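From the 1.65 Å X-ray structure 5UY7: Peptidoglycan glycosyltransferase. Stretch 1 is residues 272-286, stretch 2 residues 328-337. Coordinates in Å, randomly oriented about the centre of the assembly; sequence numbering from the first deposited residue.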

ATOM      1  N   MET A 272       0.731   5.843   0.719  1.00 15.37           N
ATOM      2  CA  MET A 272      -0.063   6.310   1.849  1.00 15.23           C
ATOM      3  C   MET A 272      -1.324   7.056   1.441  1.00 16.91           C
ATOM      4  O   MET A 272      -2.176   7.285   2.305  1.00 16.27           O
ATOM      5  CB  MET A 272       0.757   7.231   2.751  1.00 17.17           C
ATOM      6  CG  MET A 272       1.914   6.544   3.444  1.00 18.67           C
ATOM      7  SD  MET A 272       1.459   5.059   4.360  1.00 20.31           S
ATOM      8  CE  MET A 272       0.364   5.771   5.591  1.00 22.74           C
ATOM      9  N   LYS A 273      -1.451   7.466   0.177  1.00 14.21           N
ATOM     10  CA  LYS A 273      -2.595   8.294  -0.199  1.00 13.74           C
ATOM     11  C   LYS A 273      -3.929   7.617   0.105  1.00 14.06           C
ATOM     12  O   LYS A 273      -4.855   8.317   0.561  1.00 15.08           O
ATOM     13  CB  LYS A 273      -2.475   8.696  -1.678  1.00 14.19           C
ATOM     14  CG  LYS A 273      -1.342   9.687  -1.908  1.00 13.37           C
ATOM     15  CD  LYS A 273      -0.956   9.862  -3.389  1.00 16.79           C
ATOM     16  CE  LYS A 273       0.105  10.938  -3.494  1.00 16.26           C
ATOM     17  NZ  LYS A 273       0.814  10.995  -4.832  1.00 18.60           N
ATOM     18  N   PRO A 274      -4.097   6.303  -0.078  1.00 14.27           N
ATOM     19  CA  PRO A 274      -5.378   5.685   0.296  1.00 13.66           C
ATOM     20  C   PRO A 274      -5.701   5.793   1.773  1.00 14.87           C
ATOM     21  O   PRO A 274      -6.886   5.775   2.119  1.00 15.69           O
ATOM     22  CB  PRO A 274      -5.196   4.224  -0.130  1.00 13.77           C
ATOM     23  CG  PRO A 274      -4.252   4.317  -1.270  1.00 13.83           C
ATOM     24  CD  PRO A 274      -3.269   5.355  -0.858  1.00 14.60           C
ATOM     25  N   PHE A 275      -4.699   5.885   2.653  1.00 15.68           N
ATOM     26  CA  PHE A 275      -5.003   5.997   4.078  1.00 13.85           C
ATOM     27  C   PHE A 275      -5.421   7.411   4.444  1.00 14.63           C
ATOM     28  O   PHE A 275      -6.286   7.601   5.305  1.00 16.53           O
ATOM     29  CB  PHE A 275      -3.807   5.548   4.927  1.00 14.82           C
ATOM     30  CG  PHE A 275      -3.526   4.082   4.801  1.00 16.59           C
ATOM     31  CD1 PHE A 275      -4.394   3.153   5.351  1.00 16.72           C
ATOM     32  CD2 PHE A 275      -2.420   3.628   4.095  1.00 19.61           C
ATOM     33  CE1 PHE A 275      -4.166   1.788   5.210  1.00 16.71           C
ATOM     34  CE2 PHE A 275      -2.185   2.263   3.952  1.00 17.78           C
ATOM     35  CZ  PHE A 275      -3.062   1.345   4.514  1.00 18.68           C
ATOM     36  N   THR A 276      -4.807   8.413   3.813  1.00 14.84           N
ATOM     37  CA  THR A 276      -5.276   9.787   3.974  1.00 14.72           C
ATOM     38  C   THR A 276      -6.753   9.890   3.628  1.00 16.05           C
ATOM     39  O   THR A 276      -7.551  10.464   4.383  1.00 15.92           O
ATOM     40  CB  THR A 276      -4.461  10.718   3.076  1.00 15.78           C
ATOM     41  OG1 THR A 276      -3.082  10.661   3.464  1.00 16.84           O
ATOM     42  CG2 THR A 276      -4.951  12.156   3.202  1.00 17.70           C
ATOM     43  N   VAL A 277      -7.130   9.307   2.485  1.00 14.86           N
ATOM     44  CA  VAL A 277      -8.509   9.351   2.029  1.00 14.21           C
ATOM     45  C   VAL A 277      -9.390   8.494   2.925  1.00 15.76           C
ATOM     46  O   VAL A 277     -10.489   8.916   3.313  1.00 15.22           O
ATOM     47  CB  VAL A 277      -8.584   8.914   0.554  1.00 13.70           C
ATOM     48  CG1 VAL A 277     -10.019   8.588   0.162  1.00 17.27           C
ATOM     49  CG2 VAL A 277      -8.007  10.002  -0.335  1.00 15.60           C
ATOM     50  N   SER A 278      -8.925   7.288   3.290  1.00 14.87           N
ATOM     51  CA  SER A 278      -9.707   6.435   4.185  1.00 15.00           C
ATOM     52  C   SER A 278     -10.093   7.175   5.459  1.00 14.96           C
ATOM     53  O   SER A 278     -11.252   7.129   5.894  1.00 15.84           O
ATOM     54  CB  SER A 278      -8.924   5.169   4.545  1.00 15.10           C
ATOM     55  OG  SER A 278      -8.760   4.313   3.430  1.00 15.43           O
ATOM     56  N   LEU A 279      -9.129   7.851   6.085  1.00 13.36           N
ATOM     57  CA  LEU A 279      -9.432   8.507   7.353  1.00 13.62           C
ATOM     58  C   LEU A 279     -10.425   9.649   7.169  1.00 16.37           C
ATOM     59  O   LEU A 279     -11.356   9.793   7.965  1.00 16.93           O
ATOM     60  CB  LEU A 279      -8.142   9.017   8.007  1.00 15.83           C
ATOM     61  CG  LEU A 279      -8.337   9.650   9.386  1.00 17.15           C
ATOM     62  CD1 LEU A 279      -8.917   8.653  10.389  1.00 18.64           C
ATOM     63  CD2 LEU A 279      -7.007  10.220   9.875  1.00 18.08           C
ATOM     64  N   ALA A 280     -10.253  10.467   6.123  1.00 15.18           N
ATOM     65  CA  ALA A 280     -11.187  11.574   5.910  1.00 14.64           C
ATOM     66  C   ALA A 280     -12.600  11.069   5.629  1.00 17.28           C
ATOM     67  O   ALA A 280     -13.586  11.676   6.072  1.00 18.28           O
ATOM     68  CB  ALA A 280     -10.690  12.463   4.769  1.00 15.85           C
ATOM     69  N   LEU A 281     -12.725   9.966   4.888  1.00 15.20           N
ATOM     70  CA  LEU A 281     -14.038   9.339   4.727  1.00 16.93           C
ATOM     71  C   LEU A 281     -14.583   8.856   6.067  1.00 18.27           C
ATOM     72  O   LEU A 281     -15.752   9.096   6.403  1.00 19.67           O
ATOM     73  CB  LEU A 281     -13.944   8.161   3.751  1.00 14.93           C
ATOM     74  CG  LEU A 281     -13.599   8.531   2.308  1.00 16.11           C
ATOM     75  CD1 LEU A 281     -13.276   7.263   1.516  1.00 16.86           C
ATOM     76  CD2 LEU A 281     -14.793   9.257   1.685  1.00 17.51           C
ATOM     77  N   ASP A 282     -13.744   8.162   6.843  1.00 15.21           N
ATOM     78  CA  ASP A 282     -14.193   7.563   8.093  1.00 16.71           C
ATOM     79  C   ASP A 282     -14.624   8.625   9.097  1.00 21.49           C
ATOM     80  O   ASP A 282     -15.557   8.406   9.882  1.00 23.01           O
ATOM     81  CB  ASP A 282     -13.074   6.698   8.676  1.00 18.68           C
ATOM     82  CG  ASP A 282     -13.579   5.400   9.268  1.00 22.30           C
ATOM     83  OD1 ASP A 282     -14.393   4.715   8.607  1.00 19.79           O
ATOM     84  OD2 ASP A 282     -13.157   5.070  10.394  1.00 23.33           O
ATOM     85  N   LEU A 283     -13.945   9.772   9.102  1.00 19.34           N
ATOM     86  CA  LEU A 283     -14.301  10.879   9.983  1.00 20.08           C
ATOM     87  C   LEU A 283     -15.441  11.719   9.433  1.00 22.99           C
ATOM     88  O   LEU A 283     -15.828  12.701  10.080  1.00 24.53           O
ATOM     89  CB  LEU A 283     -13.075  11.763  10.233  1.00 19.15           C
ATOM     90  CG  LEU A 283     -11.960  11.066  11.012  1.00 21.29           C
ATOM     91  CD1 LEU A 283     -10.717  11.940  11.130  1.00 22.68           C
ATOM     92  CD2 LEU A 283     -12.483  10.688  12.392  1.00 26.03           C
ATOM     93  N   HIS A 284     -15.984  11.353   8.268  1.00 20.04           N
ATOM     94  CA  HIS A 284     -17.081  12.063   7.616  1.00 22.68           C
ATOM     95  C   HIS A 284     -16.684  13.469   7.176  1.00 24.01           C
ATOM     96  O   HIS A 284     -17.551  14.326   6.984  1.00 27.54           O
ATOM     97  CB  HIS A 284     -18.326  12.112   8.519  1.00 23.15           C
ATOM     98  CG  HIS A 284     -18.684  10.783   9.117  1.00 30.20           C
ATOM     99  ND1 HIS A 284     -19.062   9.701   8.351  1.00 39.03           N
ATOM    100  CD2 HIS A 284     -18.710  10.361  10.404  1.00 43.32           C
ATOM    101  CE1 HIS A 284     -19.312   8.670   9.140  1.00 40.06           C
ATOM    102  NE2 HIS A 284     -19.106   9.043  10.390  1.00 41.43           N
ATOM    103  N   ARG A 285     -15.381  13.727   6.997  1.00 18.95           N
ATOM    104  CA  ARG A 285     -14.944  15.039   6.517  1.00 17.32           C
ATOM    105  C   ARG A 285     -15.212  15.214   5.026  1.00 18.23           C
ATOM    106  O   ARG A 285     -15.483  16.332   4.568  1.00 22.11           O
ATOM    107  CB  ARG A 285     -13.451  15.245   6.797  1.00 18.79           C
ATOM    108  CG  ARG A 285     -13.059  15.098   8.260  1.00 20.49           C
ATOM    109  CD  ARG A 285     -13.559  16.265   9.128  1.00 21.86           C
ATOM    110  NE  ARG A 285     -13.718  15.796  10.502  1.00 22.73           N
ATOM    111  CZ  ARG A 285     -12.706  15.638  11.347  1.00 25.33           C
ATOM    112  NH1 ARG A 285     -11.479  15.966  10.972  1.00 21.32           N
ATOM    113  NH2 ARG A 285     -12.915  15.151  12.562  1.00 25.69           N
ATOM    114  N   VAL A 286     -15.113  14.132   4.262  1.00 19.50           N
ATOM    115  CA  VAL A 286     -15.404  14.129   2.836  1.00 17.41           C
ATOM    116  C   VAL A 286     -16.204  12.873   2.531  1.00 20.22           C
ATOM    117  O   VAL A 286     -16.290  11.949   3.343  1.00 18.34           O
ATOM    118  CB  VAL A 286     -14.135  14.153   1.954  1.00 16.89           C
ATOM    119  CG1 VAL A 286     -13.240  15.331   2.303  1.00 20.32           C
ATOM    120  CG2 VAL A 286     -13.356  12.846   2.103  1.00 17.79           C
ATOM    121  N   GLY A 328      -4.280  16.997  -3.989  1.00 16.54           N
ATOM    122  CA  GLY A 328      -5.550  16.497  -3.485  1.00 17.16           C
ATOM    123  C   GLY A 328      -5.405  15.817  -2.138  1.00 16.80           C
ATOM    124  O   GLY A 328      -6.242  15.992  -1.246  1.00 18.39           O
ATOM    125  N   ALA A 329      -4.346  15.016  -1.977  1.00 15.41           N
ATOM    126  CA  ALA A 329      -4.097  14.391  -0.681  1.00 16.72           C
ATOM    127  C   ALA A 329      -3.886  15.445   0.397  1.00 17.95           C
ATOM    128  O   ALA A 329      -4.405  15.319   1.514  1.00 19.26           O
ATOM    129  CB  ALA A 329      -2.878  13.464  -0.776  1.00 16.00           C
ATOM    130  N   THR A 330      -3.130  16.499   0.072  1.00 17.12           N
ATOM    131  CA  THR A 330      -2.866  17.567   1.029  1.00 16.76           C
ATOM    132  C   THR A 330      -4.154  18.260   1.446  1.00 19.68           C
ATOM    133  O   THR A 330      -4.389  18.484   2.637  1.00 20.38           O
ATOM    134  CB  THR A 330      -1.895  18.579   0.423  1.00 17.84           C
ATOM    135  OG1 THR A 330      -0.626  17.950   0.210  1.00 19.39           O
ATOM    136  CG2 THR A 330      -1.724  19.797   1.352  1.00 19.67           C
ATOM    137  N   LYS A 331      -4.996  18.619   0.476  1.00 18.51           N
ATOM    138  CA  LYS A 331      -6.195  19.376   0.828  1.00 17.56           C
ATOM    139  C   LYS A 331      -7.150  18.527   1.654  1.00 19.55           C
ATOM    140  O   LYS A 331      -7.801  19.035   2.578  1.00 21.07           O
ATOM    141  CB  LYS A 331      -6.874  19.916  -0.434  1.00 19.12           C
ATOM    142  CG  LYS A 331      -6.040  21.011  -1.114  1.00 21.17           C
ATOM    143  CD  LYS A 331      -6.830  21.725  -2.183  1.00 23.73           C
ATOM    144  CE  LYS A 331      -6.010  22.835  -2.807  1.00 28.88           C
ATOM    145  NZ  LYS A 331      -6.882  23.707  -3.628  1.00 31.15           N
ATOM    146  N   ILE A 332      -7.228  17.229   1.352  1.00 18.43           N
ATOM    147  CA  ILE A 332      -8.021  16.323   2.173  1.00 16.10           C
ATOM    148  C   ILE A 332      -7.414  16.206   3.568  1.00 17.37           C
ATOM    149  O   ILE A 332      -8.126  16.248   4.578  1.00 18.84           O
ATOM    150  CB  ILE A 332      -8.135  14.962   1.464  1.00 17.84           C
ATOM    151  CG1 ILE A 332      -9.003  15.107   0.212  1.00 17.10           C
ATOM    152  CG2 ILE A 332      -8.696  13.915   2.396  1.00 17.59           C
ATOM    153  CD1 ILE A 332      -8.976  13.841  -0.688  1.00 16.66           C
ATOM    154  N   ALA A 333      -6.084  16.100   3.649  1.00 15.53           N
ATOM    155  CA  ALA A 333      -5.433  16.026   4.953  1.00 19.16           C
ATOM    156  C   ALA A 333      -5.708  17.261   5.797  1.00 21.87           C
ATOM    157  O   ALA A 333      -5.790  17.163   7.027  1.00 21.60           O
ATOM    158  CB  ALA A 333      -3.922  15.849   4.779  1.00 18.37           C
ATOM    159  N   MET A 334      -5.849  18.429   5.167  1.00 19.41           N
ATOM    160  CA  MET A 334      -6.060  19.652   5.933  1.00 20.39           C
ATOM    161  C   MET A 334      -7.444  19.729   6.573  1.00 24.44           C
ATOM    162  O   MET A 334      -7.667  20.618   7.401  1.00 27.92           O
ATOM    163  CB  MET A 334      -5.807  20.871   5.042  1.00 23.61           C
ATOM    164  CG  MET A 334      -4.351  21.017   4.602  1.00 28.85           C
ATOM    165  SD  MET A 334      -3.197  21.266   5.974  1.00 37.31           S
ATOM    166  CE  MET A 334      -2.464  19.646   6.119  1.00 25.88           C
ATOM    167  N   THR A 335      -8.362  18.824   6.224  1.00 21.76           N
ATOM    168  CA  THR A 335      -9.628  18.709   6.933  1.00 22.90           C
ATOM    169  C   THR A 335      -9.495  17.952   8.244  1.00 23.06           C
ATOM    170  O   THR A 335     -10.490  17.810   8.957  1.00 23.79           O
ATOM    171  CB  THR A 335     -10.691  18.014   6.065  1.00 22.25           C
ATOM    172  OG1 THR A 335     -10.397  16.617   5.960  1.00 21.66           O
ATOM    173  CG2 THR A 335     -10.747  18.624   4.669  1.00 22.03           C
ATOM    174  N   MET A 336      -8.299  17.467   8.580  1.00 21.16           N
ATOM    175  CA  MET A 336      -8.104  16.646   9.766  1.00 21.16           C
ATOM    176  C   MET A 336      -7.025  17.245  10.654  1.00 23.87           C
ATOM    177  O   MET A 336      -6.249  18.106  10.234  1.00 23.78           O
ATOM    178  CB  MET A 336      -7.759  15.206   9.361  1.00 19.01           C
ATOM    179  CG  MET A 336      -8.882  14.586   8.540  1.00 19.37           C
ATOM    180  SD  MET A 336      -8.493  12.922   7.989  1.00 19.43           S
ATOM    181  CE  MET A 336      -7.311  13.259   6.692  1.00 18.19           C
ATOM    182  N   ARG A 337      -7.021  16.810  11.916  1.00 22.62           N
ATOM    183  CA  ARG A 337      -6.071  17.276  12.915  1.00 22.55           C
ATOM    184  C   ARG A 337      -4.879  16.332  12.975  1.00 23.35           C
ATOM    185  O   ARG A 337      -5.014  15.141  12.690  1.00 23.60           O
ATOM    186  CB  ARG A 337      -6.725  17.342  14.290  1.00 28.92           C
TER

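The one hydrogen bond between these two stretches lies beyond the ends of both helices: Arg285 NH1 donates to the backbone oxygen Thr335 O at 2.9 Å. The rest of the contact is packing. The first helix closes in a Schellman motif, with His284 at positive phi and Arg285 just after it; the second chain passes through a type I beta turn from Ala333 to Met336, which includes Thr335. Thr335 OG1 donates back to Ile332 O, just before the turn (2.7 Å), so its hydroxyl is satisfied locally while it sits 3.5 Å from Arg285 CB.

The helices run at 32° to each other, their axes approaching to 9.4 Å. Ala280 points its methyl toward the second stretch, where CB meets Ile332 CG2 at 3.4 Å; the same branched isoleucine extends CD1 to within 4.0 Å of Val277 CG2. Nearer the start, Thr276 CG2 rests 3.6 Å from Ala329 O, its methyl facing the neighbour while its hydroxyl is hydrogen-bonded elsewhere in the structure.

Met336 has the largest covered area. Its CA-to-CB bond points sideways, but the flexible, unbranched chain brings SD to 3.6 Å from Leu279 CG and 3.9 Å from Ala280 CB, while CE reaches 3.6 Å from Thr276 O. Such a long apolar side chain suits this buried site.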